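Local coordinates for putative citrate lyase, alfa subunit (PDB 2HJ0), which is a putative citrate lyase alpha subunit of the CitF family, an alpha/beta protein whose chain here is built around two large mixed sheets, at residues I102-I113 against D128-E136; N429-S437 against I497-V508. All coordinates share one frame; numbering follows the deposited sequence.

Both contacts are built around the ten-stranded mixed sheet: helix 127-135 of interaction 1 leads into strand 143-145, beside which runs strand 493-498 of interaction 2. Their centres are 22 Å apart, with nearest atoms about 5 Å from each other. Interaction 1 joins near neighbours in sequence, a loop and helix with the next crossover helix, and passes from a buried aliphatic interior to an exposed fringe of Asp, Glu and Lys. Interaction 2, almost wholly buried, brings together parts of the chain 60 residues apart, a loop leading into the second sheet and a hairpin at the margin of the first; there a carboxylate inside the protein grips a backbone N-H.

Interaction 1. Residues I102-I113 against D128-E136; sequences IANVHEPLIDHI and DKVGAAISE
Asn-104 and Lys-129 bring their CA atoms to 5.5 Å where a loop meets the start of a helix, and beyond them the axes of helix segments 109-113 and 128-135 run at 26° to each other, approaching to 10.3 Å. These are the helices of two successive beta-alpha-beta crossovers, joining strand 95-99 to 118-123 and 118-123 to 143-145 in a Rossmann-like sheet. Asn-104 uses both ends of its amide. OD1 accepts from Lys-129 N (3.1 Å), the donor tilted a little from the carbonyl plane, while ND2 donates to the anti side of Asp-128 OD2. The amide and carboxylate planes are nearly parallel, 8° apart, but offset, and ND2 is tilted from the carboxylate plane. Further along the exposed margin, the extended Glu-107 passes across the Lys-129 methylenes, Glu-107 OE2 coming to 3.3 Å from Lys-129 CD; OE2 and Lys-129 NZ stay 4.6 Å apart, beyond a salt bridge. Val-130 is the apolar hub. With CG1 trans to its backbone N (chi1 178°), it offers that methyl to Leu-109 CD1 and turns CG2 to Ile-102 CG2, 3.6 Å away. Ile-102, Leu-109 and Ile-113 also touch strand 118-123, so this side of the contact rests on the sheet. One turn on, Ile-110 sets CG1, CG2 and CD1 against the Ala-133 methyl. Farther along the helices, the buried Ile-113 crosses Ile-134 at about a right angle, CD1 to CD1 at 4.1 Å.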
# COMPACT_ATOMS: atom_id res chain seq x y z
N ILE A 102 -9.49 22.45 -3.83
CA ILE A 102 -10.30 23.35 -3.00
C ILE A 102 -11.70 23.61 -3.58
O ILE A 102 -11.84 23.96 -4.74
CB ILE A 102 -9.54 24.71 -2.80
CG1 ILE A 102 -8.30 24.48 -1.93
CG2 ILE A 102 -10.42 25.73 -2.14
CD1 ILE A 102 -7.35 25.64 -1.90
N ALA A 103 -12.73 23.44 -2.75
CA ALA A 103 -14.10 23.67 -3.21
C ALA A 103 -14.65 25.01 -2.70
O ALA A 103 -13.96 25.72 -1.98
CB ALA A 103 -15.01 22.51 -2.76
N ASN A 104 -15.89 25.35 -3.08
CA ASN A 104 -16.52 26.61 -2.65
C ASN A 104 -16.87 26.64 -1.16
O ASN A 104 -16.86 27.69 -0.52
CB ASN A 104 -17.79 26.91 -3.44
CG ASN A 104 -17.53 27.22 -4.91
OD1 ASN A 104 -16.71 28.09 -5.26
ND2 ASN A 104 -18.23 26.52 -5.78
N VAL A 105 -17.19 25.48 -0.60
CA VAL A 105 -17.56 25.43 0.81
C VAL A 105 -16.35 25.80 1.65
O VAL A 105 -16.47 26.05 2.85
CB VAL A 105 -18.04 24.01 1.19
CG1 VAL A 105 -16.87 23.02 1.09
CG2 VAL A 105 -18.62 24.02 2.59
N HIS A 106 -15.19 25.84 1.00
CA HIS A 106 -13.95 26.19 1.68
C HIS A 106 -13.76 27.71 1.77
O HIS A 106 -12.64 28.18 1.94
CB HIS A 106 -12.76 25.55 0.96
CG HIS A 106 -12.70 24.06 1.09
ND1 HIS A 106 -12.32 23.23 0.06
CD2 HIS A 106 -12.96 23.25 2.15
CE1 HIS A 106 -12.35 21.98 0.47
NE2 HIS A 106 -12.74 21.96 1.73
N GLU A 107 -14.85 28.46 1.66
CA GLU A 107 -14.79 29.92 1.72
C GLU A 107 -14.05 30.46 2.95
O GLU A 107 -13.30 31.43 2.85
CB GLU A 107 -16.19 30.51 1.68
CG GLU A 107 -16.24 32.00 1.39
CD GLU A 107 -17.60 32.60 1.72
OE1 GLU A 107 -17.94 32.65 2.93
OE2 GLU A 107 -18.34 33.00 0.78
N PRO A 108 -14.27 29.86 4.13
CA PRO A 108 -13.60 30.31 5.35
C PRO A 108 -12.10 30.53 5.17
O PRO A 108 -11.49 31.30 5.91
CB PRO A 108 -13.91 29.19 6.33
CG PRO A 108 -15.29 28.80 5.92
CD PRO A 108 -15.16 28.72 4.43
N LEU A 109 -11.52 29.84 4.20
CA LEU A 109 -10.10 29.96 3.91
C LEU A 109 -9.71 31.41 3.66
O LEU A 109 -8.67 31.86 4.12
CB LEU A 109 -9.75 29.15 2.67
CG LEU A 109 -8.43 28.39 2.62
CD1 LEU A 109 -8.08 28.17 1.14
CD2 LEU A 109 -7.31 29.14 3.31
N ILE A 110 -10.55 32.14 2.93
CA ILE A 110 -10.25 33.53 2.62
C ILE A 110 -9.79 34.34 3.83
O ILE A 110 -8.71 34.95 3.80
CB ILE A 110 -11.44 34.22 1.93
CG1 ILE A 110 -11.83 33.43 0.68
CG2 ILE A 110 -11.06 35.63 1.52
CD1 ILE A 110 -13.05 33.95 -0.01
N ASP A 111 -10.57 34.34 4.90
CA ASP A 111 -10.17 35.08 6.10
C ASP A 111 -8.86 34.58 6.68
O ASP A 111 -8.04 35.38 7.14
CB ASP A 111 -11.25 35.00 7.19
CG ASP A 111 -12.40 35.96 6.94
OD1 ASP A 111 -12.16 37.08 6.44
OD2 ASP A 111 -13.55 35.60 7.27
N HIS A 112 -8.64 33.27 6.67
CA HIS A 112 -7.39 32.72 7.22
C HIS A 112 -6.18 33.23 6.43
O HIS A 112 -5.07 33.27 6.95
CB HIS A 112 -7.40 31.19 7.18
CG HIS A 112 -8.47 30.57 8.03
ND1 HIS A 112 -8.54 30.77 9.40
CD2 HIS A 112 -9.51 29.76 7.71
CE1 HIS A 112 -9.58 30.11 9.88
NE2 HIS A 112 -10.18 29.49 8.88
N ILE A 113 -6.42 33.59 5.18
CA ILE A 113 -5.38 34.10 4.32
C ILE A 113 -5.11 35.55 4.70
O ILE A 113 -3.97 35.94 4.95
CB ILE A 113 -5.79 34.01 2.82
CG1 ILE A 113 -5.96 32.54 2.41
CG2 ILE A 113 -4.75 34.69 1.95
CD1 ILE A 113 -6.37 32.34 0.98
N ASP A 128 -14.85 28.82 -7.63
CA ASP A 128 -15.42 30.17 -7.59
C ASP A 128 -14.95 31.13 -6.50
O ASP A 128 -14.20 32.06 -6.77
CB ASP A 128 -16.95 30.06 -7.55
CG ASP A 128 -17.52 29.21 -8.69
OD1 ASP A 128 -17.25 29.52 -9.88
OD2 ASP A 128 -18.25 28.23 -8.40
N LYS A 129 -15.41 30.90 -5.27
CA LYS A 129 -15.08 31.75 -4.13
C LYS A 129 -13.60 31.92 -3.79
O LYS A 129 -13.07 33.03 -3.87
CB LYS A 129 -15.84 31.27 -2.90
CG LYS A 129 -17.32 31.05 -3.16
CD LYS A 129 -18.15 31.12 -1.89
CE LYS A 129 -19.63 31.00 -2.23
NZ LYS A 129 -20.02 31.95 -3.33
N VAL A 130 -12.93 30.84 -3.41
CA VAL A 130 -11.51 30.94 -3.07
C VAL A 130 -10.71 31.48 -4.25
O VAL A 130 -9.85 32.34 -4.08
CB VAL A 130 -10.92 29.58 -2.64
CG1 VAL A 130 -9.43 29.72 -2.35
CG2 VAL A 130 -11.64 29.06 -1.41
N GLY A 131 -11.01 30.98 -5.44
CA GLY A 131 -10.31 31.42 -6.63
C GLY A 131 -10.50 32.90 -6.90
O GLY A 131 -9.57 33.58 -7.34
N ALA A 132 -11.71 33.40 -6.65
CA ALA A 132 -12.03 34.82 -6.84
C ALA A 132 -11.12 35.64 -5.95
O ALA A 132 -10.44 36.54 -6.42
CB ALA A 132 -13.48 35.08 -6.47
N ALA A 133 -11.11 35.30 -4.67
CA ALA A 133 -10.24 36.00 -3.72
C ALA A 133 -8.79 35.99 -4.23
O ALA A 133 -8.20 37.05 -4.46
CB ALA A 133 -10.33 35.34 -2.36
N ILE A 134 -8.22 34.81 -4.42
CA ILE A 134 -6.84 34.71 -4.89
C ILE A 134 -6.55 35.54 -6.13
O ILE A 134 -5.46 36.08 -6.30
CB ILE A 134 -6.47 33.26 -5.19
CG1 ILE A 134 -6.41 32.48 -3.89
CG2 ILE A 134 -5.13 33.21 -5.90
CD1 ILE A 134 -5.34 32.97 -2.95
N SER A 135 -7.55 35.66 -6.99
CA SER A 135 -7.40 36.41 -8.23
C SER A 135 -7.34 37.92 -8.00
O SER A 135 -6.90 38.66 -8.87
CB SER A 135 -8.55 36.06 -9.17
OG SER A 135 -8.11 35.93 -10.51
N GLU A 136 -7.78 38.37 -6.83
CA GLU A 136 -7.76 39.79 -6.54
C GLU A 136 -6.54 40.19 -5.72
O GLU A 136 -6.43 41.33 -5.27
CB GLU A 136 -9.04 40.22 -5.81
CG GLU A 136 -9.06 39.94 -4.33
CD GLU A 136 -10.23 40.63 -3.62
OE1 GLU A 136 -11.41 40.35 -3.98
OE2 GLU A 136 -9.98 41.46 -2.71

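Interaction 2. Residues N429-S437 against I497-V508; sequences NTVITPGTS and IEYRDGSLIDVV
Asp-506 reaches from its strand to the backbone of Val-431, and its side chain can be followed outward as a worked case of a buried carboxylate holding a loop. CB lies beside the Val-431 peptide, 3.9 Å from its O. With CG trans to Asp-506's own backbone N (chi1 -168°), the carboxylate is carried toward the loop, and OD2 accepts from Val-431 N at 2.8 Å through its anti lone pair, with an N-H...O angle of 149°. OD2 also lies 3.2 Å from Thr-430 CA. The same OD2 forms a salt bridge with Arg-8, which probably balances its charge in this interior, while OD1 takes a weak bond from Val-507 N. Apolar contacts continue on both sides of this grip. Thr-430 CG2 meets Val-508 CG2 at 3.6 Å, the side chains crossing at about a right angle, and its OG1 is hydrogen-bonded to Thr-387. Val-431 CG1 packs on Ile-505 CG1 (3.8 Å). At the far end Pro-434 and Tyr-499 come from opposite directions: Pro-434 CD approaches the ring obliquely, 3.5 Å from Tyr-499 CE1, while Ile-432 O sits at the ring edge near its plane. Tyr-499 opens the type I turn that closes the hairpin, where Asp-501 OD1 accepts from Ser-503 N in an Asx turn. The whole is a terminal beta hairpin, 493-498 with 504-511, at the margin of an alpha/beta sheet, covered by the loop that leads into strand 440-442 of the second sheet.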
# COMPACT_ATOMS: atom_id res chain seq x y z
N ASN A 429 -6.01 32.53 -22.13
CA ASN A 429 -5.53 33.33 -21.01
C ASN A 429 -4.55 32.52 -20.15
O ASN A 429 -3.47 33.01 -19.82
CB ASN A 429 -6.70 33.81 -20.14
CG ASN A 429 -7.50 34.93 -20.81
OD1 ASN A 429 -8.73 35.04 -20.62
ND2 ASN A 429 -6.80 35.77 -21.59
N THR A 430 -4.94 31.30 -19.80
CA THR A 430 -4.08 30.43 -18.99
C THR A 430 -3.90 29.07 -19.69
O THR A 430 -4.85 28.53 -20.23
CB THR A 430 -4.68 30.15 -17.60
OG1 THR A 430 -5.15 31.38 -17.03
CG2 THR A 430 -3.62 29.55 -16.69
N VAL A 431 -2.69 28.53 -19.66
CA VAL A 431 -2.45 27.24 -20.29
C VAL A 431 -2.26 26.13 -19.27
O VAL A 431 -1.34 26.19 -18.44
CB VAL A 431 -1.18 27.26 -21.16
CG1 VAL A 431 -0.92 25.88 -21.74
CG2 VAL A 431 -1.32 28.28 -22.26
N ILE A 432 -3.11 25.11 -19.32
CA ILE A 432 -2.99 23.99 -18.40
C ILE A 432 -2.50 22.76 -19.17
O ILE A 432 -1.64 22.03 -18.68
CB ILE A 432 -4.31 23.67 -17.66
CG1 ILE A 432 -4.52 24.66 -16.51
CG2 ILE A 432 -4.24 22.28 -17.03
CD1 ILE A 432 -4.52 26.09 -16.95
N THR A 433 -3.04 22.54 -20.36
CA THR A 433 -2.64 21.40 -21.18
C THR A 433 -2.15 21.85 -22.55
O THR A 433 -2.87 22.46 -23.32
CB THR A 433 -3.82 20.42 -21.40
OG1 THR A 433 -4.31 19.97 -20.13
CG2 THR A 433 -3.36 19.22 -22.23
N PRO A 434 -0.89 21.53 -22.87
CA PRO A 434 -0.29 21.91 -24.16
C PRO A 434 -0.95 21.22 -25.35
O PRO A 434 -1.35 20.06 -25.27
CB PRO A 434 1.17 21.49 -23.99
CG PRO A 434 1.07 20.28 -23.10
CD PRO A 434 0.02 20.71 -22.06
N GLY A 435 -1.05 21.95 -26.46
CA GLY A 435 -1.67 21.42 -27.65
C GLY A 435 -1.05 20.13 -28.11
O GLY A 435 -1.71 19.25 -28.67
N THR A 436 0.25 20.01 -27.87
CA THR A 436 0.96 18.80 -28.25
C THR A 436 0.38 17.54 -27.59
O THR A 436 0.77 16.43 -27.95
CB THR A 436 2.41 18.90 -27.86
OG1 THR A 436 2.49 19.36 -26.51
CG2 THR A 436 3.11 19.88 -28.77
N SER A 437 -0.55 17.72 -26.64
CA SER A 437 -1.20 16.60 -25.94
C SER A 437 -2.64 16.43 -26.42
O SER A 437 -3.30 15.44 -26.09
CB SER A 437 -1.21 16.84 -24.42
OG SER A 437 0.02 16.53 -23.82
N ILE A 497 1.43 28.04 -12.55
CA ILE A 497 0.89 26.75 -12.99
C ILE A 497 2.08 25.84 -13.28
O ILE A 497 2.85 26.08 -14.21
CB ILE A 497 -0.01 26.87 -14.27
CG1 ILE A 497 -1.40 27.40 -13.91
CG2 ILE A 497 -0.20 25.51 -14.91
CD1 ILE A 497 -1.40 28.77 -13.26
N GLU A 498 2.24 24.82 -12.45
CA GLU A 498 3.32 23.86 -12.62
C GLU A 498 2.81 22.68 -13.44
O GLU A 498 1.81 22.07 -13.10
CB GLU A 498 3.81 23.34 -11.26
CG GLU A 498 4.84 22.21 -11.42
CD GLU A 498 5.00 21.37 -10.16
OE1 GLU A 498 5.78 21.76 -9.27
OE2 GLU A 498 4.34 20.32 -10.07
N TYR A 499 3.51 22.38 -14.54
CA TYR A 499 3.16 21.26 -15.40
C TYR A 499 3.44 19.95 -14.66
O TYR A 499 4.27 19.92 -13.74
CB TYR A 499 4.00 21.29 -16.67
CG TYR A 499 3.57 20.30 -17.73
CD1 TYR A 499 2.31 20.40 -18.32
CD2 TYR A 499 4.42 19.27 -18.16
CE1 TYR A 499 1.90 19.51 -19.30
CE2 TYR A 499 4.01 18.37 -19.15
CZ TYR A 499 2.75 18.51 -19.71
OH TYR A 499 2.32 17.64 -20.69
N ARG A 500 2.78 18.88 -15.08
CA ARG A 500 2.96 17.59 -14.44
C ARG A 500 4.42 17.20 -14.19
O ARG A 500 4.73 16.54 -13.19
CB ARG A 500 2.26 16.49 -15.25
CG ARG A 500 2.84 16.25 -16.64
CD ARG A 500 2.15 15.07 -17.34
NE ARG A 500 1.83 14.01 -16.36
CZ ARG A 500 1.74 12.72 -16.63
NH1 ARG A 500 1.94 12.28 -17.88
NH2 ARG A 500 1.46 11.87 -15.66
N ASP A 501 5.33 17.60 -15.08
CA ASP A 501 6.74 17.25 -14.93
C ASP A 501 7.50 18.10 -13.92
O ASP A 501 8.66 17.84 -13.63
CB ASP A 501 7.45 17.28 -16.29
CG ASP A 501 7.47 18.65 -16.90
OD1 ASP A 501 6.92 19.59 -16.29
OD2 ASP A 501 8.05 18.79 -18.01
N GLY A 502 6.84 19.13 -13.38
CA GLY A 502 7.48 19.97 -12.38
C GLY A 502 7.98 21.33 -12.81
O GLY A 502 8.42 22.13 -11.98
N SER A 503 7.93 21.61 -14.11
CA SER A 503 8.36 22.88 -14.63
C SER A 503 7.16 23.81 -14.78
O SER A 503 6.02 23.36 -14.64
CB SER A 503 9.02 22.68 -16.00
OG SER A 503 8.10 22.12 -16.92
N LEU A 504 7.40 25.09 -15.07
CA LEU A 504 6.31 26.06 -15.25
C LEU A 504 5.90 26.15 -16.70
O LEU A 504 6.74 26.32 -17.58
CB LEU A 504 6.73 27.46 -14.80
CG LEU A 504 6.59 27.73 -13.31
CD1 LEU A 504 7.01 29.15 -13.01
CD2 LEU A 504 5.16 27.51 -12.91
N ILE A 505 4.60 26.06 -16.93
CA ILE A 505 4.05 26.13 -18.28
C ILE A 505 3.41 27.50 -18.48
O ILE A 505 3.37 28.00 -19.60
CB ILE A 505 3.01 24.98 -18.51
CG1 ILE A 505 2.23 25.19 -19.81
CG2 ILE A 505 2.01 24.94 -17.37
CD1 ILE A 505 3.07 25.49 -21.03
N ASP A 506 2.96 28.14 -17.41
CA ASP A 506 2.33 29.45 -17.54
C ASP A 506 2.16 30.08 -16.15
O ASP A 506 2.63 29.53 -15.15
CB ASP A 506 0.97 29.28 -18.24
CG ASP A 506 0.36 30.60 -18.68
OD1 ASP A 506 1.06 31.64 -18.68
OD2 ASP A 506 -0.84 30.59 -19.04
N VAL A 507 1.50 31.23 -16.09
CA VAL A 507 1.24 31.90 -14.82
C VAL A 507 -0.09 32.60 -14.90
O VAL A 507 -0.66 32.72 -15.98
CB VAL A 507 2.31 32.96 -14.45
CG1 VAL A 507 3.62 32.29 -14.05
CG2 VAL A 507 2.51 33.89 -15.62
N VAL A 508 -0.57 33.06 -13.76
CA VAL A 508 -1.84 33.75 -13.70
C VAL A 508 -1.67 35.05 -12.95
O VAL A 508 -1.12 35.08 -11.85
CB VAL A 508 -2.89 32.90 -12.98
CG1 VAL A 508 -4.16 33.70 -12.74
CG2 VAL A 508 -3.20 31.67 -13.81